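Local coordinates for protein HP0958 (Helicobacter pylori, PDB 3NA7) that probably acts as a chaperone and post-transcriptional regulator in flagellar biogenesis, combining a long antiparallel coiled-coil hairpin with a C4 zinc ribbon, at residues Asn65-Thr68 against Leu69-Thr72; Ala74-Ala77 against Ser78-Lys82; Glu99-Ala102 against Lys103-Asn107; Asn110-Ile113 against Glu114-Asn118. One frame throughout, in Å; residues are numbered along the deposited sequence.

Interaction 1: residues Asn65-Thr68 against Leu69-Thr72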
loop_
_atom_site.group_PDB
_atom_site.type_symbol
_atom_site.label_atom_id
_atom_site.label_comp_id
_atom_site.label_asym_id
_atom_site.label_seq_id
_atom_site.Cartn_x
_atom_site.Cartn_y
_atom_site.Cartn_z
ATOM N N ASN A 65 -17.203 17.369 31.518
ATOM C CA ASN A 65 -16.728 17.339 32.892
ATOM C C ASN A 65 -16.727 18.715 33.564
ATOM O O ASN A 65 -16.913 18.812 34.782
ATOM C CB ASN A 65 -15.314 16.744 32.965
ATOM C CG ASN A 65 -15.306 15.226 32.878
ATOM O OD1 ASN A 65 -15.471 14.529 33.886
ATOM N ND2 ASN A 65 -15.095 14.705 31.682
ATOM N N GLU A 66 -16.494 19.767 32.784
ATOM C CA GLU A 66 -16.405 21.136 33.321
ATOM C C GLU A 66 -17.769 21.685 33.729
ATOM O O GLU A 66 -17.880 22.477 34.679
ATOM C CB GLU A 66 -15.709 22.089 32.326
ATOM C CG GLU A 66 -14.217 21.774 32.174
ATOM C CD GLU A 66 -13.339 22.952 31.747
ATOM O OE1 GLU A 66 -13.614 23.562 30.680
ATOM O OE2 GLU A 66 -12.348 23.236 32.477
ATOM N N GLN A 67 -18.791 21.257 32.993
ATOM C CA GLN A 67 -20.173 21.619 33.269
ATOM C C GLN A 67 -20.615 20.953 34.577
ATOM O O GLN A 67 -21.157 21.625 35.458
ATOM C CB GLN A 67 -21.073 21.220 32.092
ATOM C CG GLN A 67 -22.550 21.471 32.303
ATOM C CD GLN A 67 -22.866 22.927 32.596
ATOM O OE1 GLN A 67 -22.396 23.830 31.903
ATOM N NE2 GLN A 67 -23.668 23.159 33.629
ATOM N N THR A 68 -20.330 19.657 34.728
ATOM C CA THR A 68 -20.709 18.929 35.950
ATOM C C THR A 68 -19.952 19.455 37.173
ATOM O O THR A 68 -20.513 19.557 38.264
ATOM C CB THR A 68 -20.519 17.409 35.809
ATOM O OG1 THR A 68 -19.126 17.113 35.800
ATOM C CG2 THR A 68 -21.145 16.894 34.511
ATOM N N LEU A 69 -18.689 19.818 36.981
ATOM C CA LEU A 69 -17.915 20.485 38.020
ATOM C C LEU A 69 -18.530 21.840 38.429
ATOM O O LEU A 69 -18.563 22.178 39.620
ATOM C CB LEU A 69 -16.483 20.681 37.543
ATOM C CG LEU A 69 -15.487 21.446 38.410
ATOM C CD1 LEU A 69 -15.267 20.762 39.762
ATOM C CD2 LEU A 69 -14.197 21.537 37.653
ATOM N N GLN A 70 -19.018 22.599 37.447
ATOM C CA GLN A 70 -19.774 23.825 37.706
ATOM C C GLN A 70 -21.050 23.546 38.508
ATOM O O GLN A 70 -21.359 24.265 39.449
ATOM C CB GLN A 70 -20.099 24.564 36.387
ATOM C CG GLN A 70 -20.818 25.936 36.580
ATOM C CD GLN A 70 -21.212 26.636 35.266
ATOM O OE1 GLN A 70 -20.898 26.168 34.166
ATOM N NE2 GLN A 70 -21.905 27.767 35.391
ATOM N N ASP A 71 -21.781 22.498 38.125
ATOM C CA ASP A 71 -22.978 22.042 38.837
ATOM C C ASP A 71 -22.636 21.643 40.272
ATOM O O ASP A 71 -23.313 22.031 41.222
ATOM C CB ASP A 71 -23.605 20.846 38.109
ATOM C CG ASP A 71 -24.250 21.227 36.783
ATOM O OD1 ASP A 71 -24.547 22.424 36.553
ATOM O OD2 ASP A 71 -24.469 20.319 35.953
ATOM N N THR A 72 -21.565 20.873 40.422
ATOM C CA THR A 72 -21.138 20.383 41.727
ATOM C C THR A 72 -20.778 21.524 42.671
ATOM O O THR A 72 -21.196 21.522 43.823
ATOM C CB THR A 72 -19.996 19.353 41.563
ATOM O OG1 THR A 72 -20.497 18.289 40.769
ATOM C CG2 THR A 72 -19.548 18.773 42.886
#

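Interaction 2: residues Ala74-Ala77 against Ser78-Lys82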
loop_
_atom_site.group_PDB
_atom_site.type_symbol
_atom_site.label_atom_id
_atom_site.label_comp_id
_atom_site.label_asym_id
_atom_site.label_seq_id
_atom_site.Cartn_x
_atom_site.Cartn_y
_atom_site.Cartn_z
ATOM N N ALA A 74 -21.771 24.670 42.442
ATOM C CA ALA A 74 -23.030 25.361 42.785
ATOM C C ALA A 74 -23.756 24.625 43.909
ATOM O O ALA A 74 -24.334 25.253 44.805
ATOM C CB ALA A 74 -23.940 25.484 41.569
ATOM N N LYS A 75 -23.719 23.296 43.875
ATOM C CA LYS A 75 -24.324 22.505 44.951
ATOM C C LYS A 75 -23.577 22.726 46.276
ATOM O O LYS A 75 -24.183 22.947 47.334
ATOM C CB LYS A 75 -24.380 21.027 44.561
ATOM C CG LYS A 75 -24.993 20.110 45.601
ATOM C CD LYS A 75 -26.503 20.249 45.685
ATOM C CE LYS A 75 -27.005 19.753 47.034
ATOM N NZ LYS A 75 -28.331 20.360 47.385
ATOM N N ILE A 76 -22.251 22.718 46.216
ATOM C CA ILE A 76 -21.456 23.039 47.409
ATOM C C ILE A 76 -21.886 24.390 47.998
ATOM O O ILE A 76 -22.296 24.453 49.165
ATOM C CB ILE A 76 -19.942 22.949 47.132
ATOM C CG1 ILE A 76 -19.573 21.490 46.772
ATOM C CG2 ILE A 76 -19.156 23.403 48.353
ATOM C CD1 ILE A 76 -18.143 21.259 46.217
ATOM N N ALA A 77 -21.823 25.446 47.180
ATOM C CA ALA A 77 -22.308 26.781 47.548
ATOM C C ALA A 77 -23.705 26.740 48.185
ATOM O O ALA A 77 -23.953 27.334 49.246
ATOM C CB ALA A 77 -22.302 27.696 46.327
ATOM N N SER A 78 -24.619 26.021 47.545
ATOM C CA SER A 78 -25.970 25.918 48.076
ATOM C C SER A 78 -26.035 25.204 49.441
ATOM O O SER A 78 -26.859 25.550 50.281
ATOM C CB SER A 78 -26.889 25.235 47.078
ATOM O OG SER A 78 -28.053 24.795 47.751
ATOM N N ILE A 79 -25.181 24.201 49.648
ATOM C CA ILE A 79 -25.135 23.494 50.930
ATOM C C ILE A 79 -24.584 24.388 52.028
ATOM O O ILE A 79 -25.086 24.375 53.144
ATOM C CB ILE A 79 -24.295 22.191 50.863
ATOM C CG1 ILE A 79 -24.985 21.156 49.979
ATOM C CG2 ILE A 79 -24.067 21.617 52.279
ATOM C CD1 ILE A 79 -24.104 19.985 49.584
ATOM N N GLN A 80 -23.549 25.146 51.706
ATOM C CA GLN A 80 -22.901 26.043 52.652
ATOM C C GLN A 80 -23.838 27.165 53.068
ATOM O O GLN A 80 -23.903 27.520 54.253
ATOM C CB GLN A 80 -21.611 26.607 52.059
ATOM C CG GLN A 80 -20.555 25.523 51.897
ATOM C CD GLN A 80 -19.286 25.979 51.233
ATOM O OE1 GLN A 80 -19.180 27.099 50.730
ATOM N NE2 GLN A 80 -18.303 25.101 51.221
ATOM N N LYS A 81 -24.574 27.709 52.101
ATOM C CA LYS A 81 -25.551 28.746 52.402
ATOM C C LYS A 81 -26.558 28.211 53.415
ATOM O O LYS A 81 -26.866 28.887 54.391
ATOM C CB LYS A 81 -26.248 29.242 51.127
ATOM C CG LYS A 81 -27.097 30.507 51.317
ATOM C CD LYS A 81 -27.455 31.124 49.954
ATOM C CE LYS A 81 -28.427 32.287 50.076
ATOM N NZ LYS A 81 -29.684 31.885 50.774
ATOM N N LYS A 82 -27.045 26.989 53.198
ATOM C CA LYS A 82 -27.964 26.323 54.135
ATOM C C LYS A 82 -27.398 26.139 55.534
ATOM O O LYS A 82 -28.145 26.205 56.518
ATOM C CB LYS A 82 -28.427 24.977 53.578
ATOM C CG LYS A 82 -29.730 25.058 52.792
ATOM C CD LYS A 82 -29.804 24.014 51.677
ATOM C CE LYS A 82 -31.092 24.169 50.870
ATOM N NZ LYS A 82 -30.844 24.015 49.402
#

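Interaction 3: residues Glu99-Ala102 against Lys103-Asn107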
loop_
_atom_site.group_PDB
_atom_site.type_symbol
_atom_site.label_atom_id
_atom_site.label_comp_id
_atom_site.label_asym_id
_atom_site.label_seq_id
_atom_site.Cartn_x
_atom_site.Cartn_y
_atom_site.Cartn_z
ATOM N N GLU A 99 -21.895 18.001 52.302
ATOM C CA GLU A 99 -20.878 18.817 51.685
ATOM C C GLU A 99 -19.654 17.978 51.354
ATOM O O GLU A 99 -19.081 18.118 50.277
ATOM C CB GLU A 99 -20.515 19.978 52.606
ATOM C CG GLU A 99 -19.540 20.971 52.024
ATOM C CD GLU A 99 -18.787 21.694 53.113
ATOM O OE1 GLU A 99 -17.931 22.545 52.797
ATOM O OE2 GLU A 99 -19.039 21.387 54.304
ATOM N N ASP A 100 -19.263 17.090 52.263
ATOM C CA ASP A 100 -18.098 16.217 52.008
ATOM C C ASP A 100 -18.211 15.306 50.780
ATOM O O ASP A 100 -17.231 15.113 50.074
ATOM C CB ASP A 100 -17.773 15.392 53.248
ATOM C CG ASP A 100 -16.926 16.159 54.247
ATOM O OD1 ASP A 100 -16.060 16.970 53.817
ATOM O OD2 ASP A 100 -17.117 15.924 55.454
ATOM N N ILE A 101 -19.396 14.754 50.536
ATOM C CA ILE A 101 -19.655 13.944 49.338
ATOM C C ILE A 101 -19.515 14.821 48.101
ATOM O O ILE A 101 -18.891 14.435 47.111
ATOM C CB ILE A 101 -21.064 13.243 49.398
ATOM C CG1 ILE A 101 -21.004 11.945 50.211
ATOM C CG2 ILE A 101 -21.594 12.908 48.016
ATOM C CD1 ILE A 101 -21.643 12.038 51.563
ATOM N N ALA A 102 -20.098 16.010 48.172
ATOM C CA ALA A 102 -20.065 16.942 47.058
ATOM C C ALA A 102 -18.639 17.414 46.759
ATOM O O ALA A 102 -18.276 17.537 45.602
ATOM C CB ALA A 102 -20.983 18.122 47.333
ATOM N N LYS A 103 -17.843 17.668 47.801
ATOM C CA LYS A 103 -16.398 17.956 47.657
ATOM C C LYS A 103 -15.650 16.841 46.958
ATOM O O LYS A 103 -14.815 17.107 46.098
ATOM C CB LYS A 103 -15.731 18.190 49.014
ATOM C CG LYS A 103 -15.507 19.662 49.382
ATOM C CD LYS A 103 -15.131 19.820 50.881
ATOM C CE LYS A 103 -14.052 20.894 51.097
ATOM N NZ LYS A 103 -14.287 22.136 50.284
ATOM N N GLU A 104 -15.928 15.594 47.338
ATOM C CA GLU A 104 -15.277 14.463 46.700
ATOM C C GLU A 104 -15.614 14.373 45.226
ATOM O O GLU A 104 -14.731 14.114 44.427
ATOM C CB GLU A 104 -15.560 13.130 47.408
ATOM C CG GLU A 104 -14.323 12.484 48.015
ATOM C CD GLU A 104 -13.144 12.317 47.038
ATOM O OE1 GLU A 104 -13.177 11.475 46.100
ATOM O OE2 GLU A 104 -12.139 13.024 47.234
ATOM N N ARG A 105 -16.873 14.621 44.861
ATOM C CA ARG A 105 -17.264 14.559 43.452
ATOM C C ARG A 105 -16.549 15.662 42.673
ATOM O O ARG A 105 -16.064 15.443 41.566
ATOM C CB ARG A 105 -18.786 14.627 43.281
ATOM C CG ARG A 105 -19.529 13.461 43.976
ATOM C CD ARG A 105 -20.998 13.384 43.607
ATOM N NE ARG A 105 -21.460 12.004 43.735
ATOM C CZ ARG A 105 -22.407 11.583 44.569
ATOM N NH1 ARG A 105 -23.054 12.436 45.357
ATOM N NH2 ARG A 105 -22.718 10.295 44.606
ATOM N N SER A 106 -16.427 16.831 43.287
ATOM C CA SER A 106 -15.683 17.913 42.659
ATOM C C SER A 106 -14.180 17.565 42.536
ATOM O O SER A 106 -13.555 17.891 41.516
ATOM C CB SER A 106 -15.937 19.239 43.380
ATOM O OG SER A 106 -14.829 20.097 43.245
ATOM N N ASN A 107 -13.610 16.863 43.520
ATOM C CA ASN A 107 -12.229 16.355 43.372
ATOM C C ASN A 107 -12.047 15.340 42.249
ATOM O O ASN A 107 -11.012 15.355 41.576
ATOM C CB ASN A 107 -11.672 15.741 44.658
ATOM C CG ASN A 107 -11.670 16.708 45.828
ATOM O OD1 ASN A 107 -11.749 17.919 45.650
ATOM N ND2 ASN A 107 -11.571 16.163 47.047
#

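Interaction 4: residues Asn110-Ile113 against Glu114-Asn118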
loop_
_atom_site.group_PDB
_atom_site.type_symbol
_atom_site.label_atom_id
_atom_site.label_comp_id
_atom_site.label_asym_id
_atom_site.label_seq_id
_atom_site.Cartn_x
_atom_site.Cartn_y
_atom_site.Cartn_z
ATOM N N ASN A 110 -12.137 17.318 38.865
ATOM C CA ASN A 110 -10.871 18.008 38.670
ATOM C C ASN A 110 -9.772 17.071 38.236
ATOM O O ASN A 110 -9.043 17.402 37.300
ATOM C CB ASN A 110 -10.450 18.822 39.897
ATOM C CG ASN A 110 -11.115 20.172 39.931
ATOM O OD1 ASN A 110 -11.072 20.908 38.950
ATOM N ND2 ASN A 110 -11.752 20.504 41.048
ATOM N N ARG A 111 -9.653 15.916 38.893
ATOM C CA ARG A 111 -8.711 14.877 38.455
ATOM C C ARG A 111 -8.971 14.373 37.022
ATOM O O ARG A 111 -8.023 14.184 36.262
ATOM C CB ARG A 111 -8.647 13.676 39.412
ATOM C CG ARG A 111 -8.387 14.008 40.881
ATOM C CD ARG A 111 -8.005 12.764 41.733
ATOM N NE ARG A 111 -9.129 11.870 42.031
ATOM C CZ ARG A 111 -9.920 11.960 43.108
ATOM N NH1 ARG A 111 -10.910 11.087 43.282
ATOM N NH2 ARG A 111 -9.731 12.911 44.019
ATOM N N GLU A 112 -10.229 14.111 36.678
ATOM C CA GLU A 112 -10.575 13.621 35.351
ATOM C C GLU A 112 -10.221 14.661 34.271
ATOM O O GLU A 112 -9.628 14.324 33.264
ATOM C CB GLU A 112 -12.067 13.193 35.274
ATOM C CG GLU A 112 -12.602 12.847 33.854
ATOM C CD GLU A 112 -12.023 11.560 33.286
ATOM O OE1 GLU A 112 -12.263 11.231 32.099
ATOM O OE2 GLU A 112 -11.323 10.855 34.026
ATOM N N ILE A 113 -10.563 15.916 34.507
ATOM C CA ILE A 113 -10.191 16.993 33.595
ATOM C C ILE A 113 -8.676 17.113 33.430
ATOM O O ILE A 113 -8.189 17.215 32.302
ATOM C CB ILE A 113 -10.776 18.337 34.040
ATOM C CG1 ILE A 113 -12.302 18.250 34.046
ATOM C CG2 ILE A 113 -10.242 19.506 33.131
ATOM C CD1 ILE A 113 -12.992 19.427 34.777
ATOM N N GLU A 114 -7.935 17.091 34.538
ATOM C CA GLU A 114 -6.482 17.132 34.457
ATOM C C GLU A 114 -5.927 15.944 33.659
ATOM O O GLU A 114 -4.971 16.100 32.890
ATOM C CB GLU A 114 -5.867 17.179 35.849
ATOM C CG GLU A 114 -4.355 17.418 35.896
ATOM C CD GLU A 114 -3.832 17.551 37.322
ATOM O OE1 GLU A 114 -4.514 18.215 38.146
ATOM O OE2 GLU A 114 -2.738 17.001 37.616
ATOM N N ASN A 115 -6.526 14.764 33.837
ATOM C CA ASN A 115 -6.113 13.568 33.093
ATOM C C ASN A 115 -6.341 13.693 31.589
ATOM O O ASN A 115 -5.486 13.281 30.788
ATOM C CB ASN A 115 -6.818 12.311 33.622
ATOM C CG ASN A 115 -6.124 11.716 34.833
ATOM O OD1 ASN A 115 -4.929 11.942 35.055
ATOM N ND2 ASN A 115 -6.875 10.938 35.628
ATOM N N LEU A 116 -7.504 14.232 31.219
ATOM C CA LEU A 116 -7.849 14.411 29.822
ATOM C C LEU A 116 -6.893 15.424 29.183
ATOM O O LEU A 116 -6.353 15.178 28.108
ATOM C CB LEU A 116 -9.310 14.862 29.664
ATOM C CG LEU A 116 -10.428 13.889 30.066
ATOM C CD1 LEU A 116 -11.742 14.606 30.393
ATOM C CD2 LEU A 116 -10.628 12.785 29.019
ATOM N N GLN A 117 -6.693 16.558 29.858
ATOM C CA GLN A 117 -5.757 17.571 29.406
ATOM C C GLN A 117 -4.352 17.005 29.209
ATOM O O GLN A 117 -3.694 17.354 28.232
ATOM C CB GLN A 117 -5.769 18.793 30.325
ATOM C CG GLN A 117 -6.785 19.800 29.834
ATOM C CD GLN A 117 -7.261 20.767 30.880
ATOM O OE1 GLN A 117 -6.742 20.806 31.994
ATOM N NE2 GLN A 117 -8.257 21.579 30.518
ATOM N N ASN A 118 -3.913 16.118 30.103
ATOM C CA ASN A 118 -2.635 15.426 29.917
ATOM C C ASN A 118 -2.589 14.567 28.659
ATOM O O ASN A 118 -1.576 14.547 27.977
ATOM C CB ASN A 118 -2.211 14.603 31.145
ATOM C CG ASN A 118 -1.692 15.478 32.289
ATOM O OD1 ASN A 118 -1.378 16.653 32.089
ATOM N ND2 ASN A 118 -1.599 14.903 33.501
#

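Interaction 1: residues Asn65-Thr68 against Leu69-Thr72
Thr72 turns its hydroxyl back onto the carbonyl of Thr68, one helical turn earlier, with OG1 2.8 Å from Thr68 O. The same oxygen takes the backbone N-H of Thr72, whose N lies 2.7 Å from Thr68 O, and the two donors approach from opposite faces of the carbonyl plane. The hydroxyl can reach because OG1 stands anti to the carbonyl carbon of its own residue (chi1 -59°). Asn65 O is likewise gripped twice, by Leu69 N at 3.0 Å and by Thr68 OG1, here from one and the same face. On the outer side Gln67 bends at chi2 (58°), which swings its amide forward over the next turn; NE2 makes a weak hydrogen bond of 3.1 Å to Asp71 OD1, the amide and carboxylate planes being 61° apart. Further out, Asn65 ND2 is held by Gln61 O, and the Asn65 side chain lies against Glu112, Ile113 and Leu116 of helix 91-171, while Leu69 packs on Asn110. Threonine hydroxyls bonded to i-4 and i-3 carbonyls are common within helices; here the turn belongs to one arm of the antiparallel coiled-coil hairpin, Asn65 and Leu69 meeting the other arm.

Interaction 2: residues Ala74-Ala77 against Ser78-Lys82
Lys75 lays its aliphatic chain across Ile79, one turn further along helix 24-85, with CE 3.8 Å from Ile79 CG1 and only slightly further from CD1. A bend at chi2 (74°) turns the lysine chain along the helix and over the isoleucine. Ile79 also covers the backbone, its CG1 standing 3.3 Å from Lys75 O, the carbonyl that accepts the N-H of Ile79. On another side of the helix Ile76 and Gln80 run side by side and point the same way; Ile76 CG2 meets the amide end of the extended glutamine at NE2, 3.4 Å away. That amide has its polar partner across the hairpin, where Gln80 NE2 is hydrogen-bonded to Glu99 OE1. Ile76 rests on Ala102 and Ile79 on Glu98 and Glu99, all of helix 91-171, so these two isoleucines belong to the seam between the arms of the coiled coil. Along the outer surface Lys82 NZ reaches back to Ser78 OG in a weak bond of 3.3 Å, and Lys81 forms a salt bridge with Glu85. The ammonium groups of Lys75 and Lys82 come within 4.9 Å of each other, NZ to NZ, and probably repel mildly. The Lys75 methylenes, by contrast, act as hydrocarbon against Ile79, beside a seam that also carries the polar Gln80-Glu99 pair.

Interaction 3: residues Glu99-Ala102 against Lys103-Asn107
The backbone of Glu99-Ala102 runs without a break into Lys103-Asn107 as regular alpha helix, part of the returning arm of the antiparallel coiled-coil hairpin. Four successive i to i+4 bonds join the segments, beginning with Lys103 N to Glu99 O at 2.8 Å and ending with Ser106 N to Ala102 O at 3.0 Å. Among the side chains, Ile101 and Arg105 lie alongside each other and point the same way. The methyl CG2 of Ile101 comes obliquely to the guanidinium, modelled closer to NH1 than packing normally allows, so that the exact separation is doubtful; lower down, Arg105 CG lies 3.3 Å from Ile101 O. The CG of Arg105 is anti to its carbonyl carbon (chi1 -61°), which carries the extended chain back past the preceding turn. Lys103 NZ stands 4.4 Å from Glu99 OE1, beyond a salt bridge, while Lys103 CD passes Asp100 OD1 at 4.2 Å. Glu99 OE1 is engaged by Gln80, and the glutamate side chain comes within about 4 Å of a bound magnesium ion. Ser106 faces helix 24-85, against Leu69 and Thr72. Further along, Asn107 ND2 donates to Glu104 OE2 at 3.2 Å, nearly straight at 160°, meeting the oxygen from above the carboxylate plane while the acceptor lies close to the plane of the asparagine amide.

Interaction 4: residues Asn110-Ile113 against Glu114-Asn118
Helix 91-171, the second arm of the antiparallel coiled-coil hairpin, here presents a stripe of apolar side chains to helix 24-85 and a polar border beside it. Ile113 and Leu116, both buried, form the stripe, and Glu112 borders it beside Leu116. The glutamate chain, bent at chi2 (70°), folds forward over the leucine, so that Glu112 OE1 sits 3.8 Å from Leu116 CG and its CG methylene lies near Leu116 CD1. Leu116 in turn presses CG to 3.3 Å from Glu112 O, the carbonyl that accepts its N-H. Ile113 has CG2 anti to the backbone N and directed along the helix; the methyl comes 3.9 Å from Gln117 NE2, the two side chains lying side by side and pointing the same way. Between their backbones the Gln117 N-H meets Ile113 O at 2.9 Å and is almost straight, at 174°. On the outer side the side chain of Asn115 packs over the carbonyl of Arg111, with Asn115 CG 3.4 Å from Arg111 O; that oxygen accepts the backbone N-H of Asn115. Across the hairpin Leu116 touches Val62, while Arg111 reaches back along its own helix to Glu104 in a long, weak ion pair. Polar ends, a carboxylate oxygen and an amide, thus lie in van der Waals contact against the apolar Leu116 and Ile113, with no hydrogen bond between these side chains. Gln117 is exposed and Glu112 partly so, and their polar groups can probably still meet water at the border of the two-helix seam.

All four contacts lie in the two arms of one hairpin. Interactions 1 and 2 follow each other on the outgoing arm, their centres 14 Å apart, while interactions 3 and 4 follow on the returning arm, with 17 Å between centres. The arms run antiparallel: interaction 3 lies across from the junction of interactions 1 and 2, about 12 Å from each centre, and interaction 4 lies against interaction 1, at 13 Å. Thr72 CG2 against Ala102 O (3.2 Å) is among the touches joining interactions 1 and 3. Interactions 2 and 4 do not meet, their nearest atoms being about 8 Å apart. The bound magnesium ion is about 4 Å from the Glu99 side chain and about 7 Å from that of Gln80; the Cys4 zinc site belongs to the separate ribbon domain.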